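Local structure of heme-binding protein A / AI-2 binding protein A (Helicobacter pylori SS1, 6OFQ) at residues D436-Y440 with L468-K472. The protein binds short peptides in the periplasm, such as the tetrapeptide STSA, and probably delivers them to an ABC transporter for uptake. Residues are numbered along the deposited sequence; the frame is centred on the assembly and turned at random.
Sequences DNFLY and LIKAK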
loop_
_atom_site.group_PDB
_atom_site.type_symbol
_atom_site.label_atom_id
_atom_site.label_comp_id
_atom_site.label_asym_id
_atom_site.label_seq_id
_atom_site.Cartn_x
_atom_site.Cartn_y
_atom_site.Cartn_z
ATOM N N ASP A 436 -3.975 -11.647 -6.078
ATOM C CA ASP A 436 -2.526 -11.828 -6.036
ATOM C C ASP A 436 -1.801 -10.790 -5.180
ATOM O O ASP A 436 -0.826 -11.095 -4.471
ATOM C CB ASP A 436 -1.955 -11.804 -7.457
ATOM C CG ASP A 436 -0.461 -12.093 -7.516
ATOM O OD1 ASP A 436 0.282 -11.089 -7.522
ATOM O OD2 ASP A 436 -0.075 -13.239 -7.641
ATOM N N ASN A 437 -2.319 -9.569 -5.212
ATOM C CA ASN A 437 -1.694 -8.395 -4.546
ATOM C C ASN A 437 -1.760 -8.554 -3.016
ATOM O O ASN A 437 -1.032 -7.802 -2.325
ATOM C CB ASN A 437 -2.370 -7.117 -5.046
ATOM C CG ASN A 437 -1.859 -5.839 -4.371
ATOM O OD1 ASN A 437 -2.636 -5.191 -3.640
ATOM N ND2 ASN A 437 -0.631 -5.457 -4.583
ATOM N N PHE A 438 -2.679 -9.384 -2.503
ATOM C CA PHE A 438 -2.702 -9.695 -1.078
ATOM C C PHE A 438 -2.050 -11.050 -0.865
ATOM O O PHE A 438 -1.091 -11.199 -0.055
ATOM C CB PHE A 438 -4.108 -9.686 -0.431
ATOM C CG PHE A 438 -4.780 -8.320 -0.364
ATOM C CD1 PHE A 438 -5.236 -7.639 -1.512
ATOM C CD2 PHE A 438 -5.095 -7.789 0.885
ATOM C CE1 PHE A 438 -5.922 -6.429 -1.352
ATOM C CE2 PHE A 438 -5.759 -6.567 1.000
ATOM C CZ PHE A 438 -6.200 -5.909 -0.117
ATOM N N LEU A 439 -2.623 -12.090 -1.450
ATOM C CA LEU A 439 -2.198 -13.431 -1.148
ATOM C C LEU A 439 -0.736 -13.679 -1.520
ATOM O O LEU A 439 0.003 -14.263 -0.717
ATOM C CB LEU A 439 -3.073 -14.454 -1.835
ATOM C CG LEU A 439 -4.570 -14.366 -1.487
ATOM C CD1 LEU A 439 -5.333 -15.351 -2.374
ATOM C CD2 LEU A 439 -4.785 -14.663 -0.010
ATOM N N TYR A 440 -0.270 -13.272 -2.681
ATOM C CA TYR A 440 1.105 -13.572 -3.056
ATOM C C TYR A 440 2.070 -12.572 -2.465
ATOM O O TYR A 440 3.118 -12.921 -1.868
ATOM C CB TYR A 440 1.271 -13.669 -4.578
ATOM C CG TYR A 440 2.548 -14.402 -4.966
ATOM C CD1 TYR A 440 2.543 -15.781 -4.906
ATOM C CD2 TYR A 440 3.708 -13.751 -5.309
ATOM C CE1 TYR A 440 3.677 -16.517 -5.200
ATOM C CE2 TYR A 440 4.861 -14.505 -5.639
ATOM C CZ TYR A 440 4.771 -15.867 -5.552
ATOM O OH TYR A 440 5.852 -16.748 -5.867
ATOM N N LEU A 468 -1.227 -20.315 -5.484
ATOM C CA LEU A 468 -1.063 -18.938 -5.954
ATOM C C LEU A 468 -0.252 -18.846 -7.239
ATOM O O LEU A 468 -0.578 -18.040 -8.104
ATOM C CB LEU A 468 -0.396 -18.036 -4.920
ATOM C CG LEU A 468 -1.057 -18.014 -3.521
ATOM C CD1 LEU A 468 -0.378 -16.942 -2.650
ATOM C CD2 LEU A 468 -2.539 -17.763 -3.600
ATOM N N ILE A 469 0.761 -19.695 -7.358
ATOM C CA ILE A 469 1.544 -19.759 -8.575
ATOM C C ILE A 469 0.706 -20.261 -9.744
ATOM O O ILE A 469 0.720 -19.659 -10.817
ATOM C CB ILE A 469 2.834 -20.547 -8.348
ATOM C CG1 ILE A 469 3.799 -19.838 -7.363
ATOM C CG2 ILE A 469 3.510 -20.807 -9.717
ATOM C CD1 ILE A 469 4.848 -20.746 -6.794
ATOM N N LYS A 470 -0.068 -21.330 -9.536
ATOM C CA LYS A 470 -0.999 -21.742 -10.570
ATOM C C LYS A 470 -1.941 -20.664 -10.998
ATOM O O LYS A 470 -2.253 -20.502 -12.182
ATOM C CB LYS A 470 -1.817 -22.926 -10.113
ATOM C CG LYS A 470 -1.021 -24.188 -10.036
ATOM C CD LYS A 470 -1.947 -25.352 -9.686
ATOM C CE LYS A 470 -1.185 -26.614 -9.339
ATOM N NZ LYS A 470 -0.836 -27.268 -10.614
ATOM N N ALA A 471 -2.447 -19.908 -10.031
ATOM C CA ALA A 471 -3.392 -18.843 -10.329
ATOM C C ALA A 471 -2.793 -17.654 -11.062
ATOM O O ALA A 471 -3.524 -16.942 -11.745
ATOM C CB ALA A 471 -4.077 -18.317 -9.094
ATOM N N LYS A 472 -1.480 -17.538 -11.105
ATOM C CA LYS A 472 -0.867 -16.560 -11.988
ATOM C C LYS A 472 -0.808 -17.015 -13.436
ATOM O O LYS A 472 -0.769 -16.206 -14.386
ATOM C CB LYS A 472 0.582 -16.369 -11.568
ATOM C CG LYS A 472 0.766 -15.740 -10.216
ATOM C CD LYS A 472 2.222 -15.831 -9.825
ATOM C CE LYS A 472 2.598 -15.088 -8.544
ATOM N NZ LYS A 472 2.484 -13.604 -8.698
HETATM O O HOH W 1 -1.518 -15.474 -7.232
#
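A charge buried between helices can be accommodated when several partners share it, and K472 illustrates the rule. K472 NZ donates a hydrogen bond to D436 OD2 at 2.8 Å, forming a salt bridge, and a second carboxylate, that of E172, pairs with the same ammonium. The end of the lysine also lies over one face of the Y440 ring: K472 NZ is 4.0 Å from the Y440 ring centroid in a cation-pi contact, while K472 CE, 3.5 Å from that centroid and almost on the ring normal, makes a CH-pi contact. One ring thus receives both the charge and the methylene beside it. A water donates to D436 OD2 (2.7 Å) and to L468 O (2.9 Å), linking the carboxylate to the backbone of the facing helix.

Around this polar centre the packing is apolar. L468 points toward the other helix and sets CB at the edge of the Y440 ring, 3.7 Å from Y440 CD1; L468 CD1 lies 3.8 Å from L439 CB. I469 CG1 adds a looser contact to Y440 CE1 at 4.0 Å. The segment axes stay 11.0 Å apart, a gap filled by the side chains of K472, Y440 and L468, and Y484 of helix 477-494 packs against D436, L439 and L468. The two segments run roughly antiparallel (154° between their directions). Helix 436-443 follows strand 423-429 of the mixed seven-stranded sheet, so the buried salt bridge joins helices of the lobe built on that sheet, in a type II periplasmic binding protein.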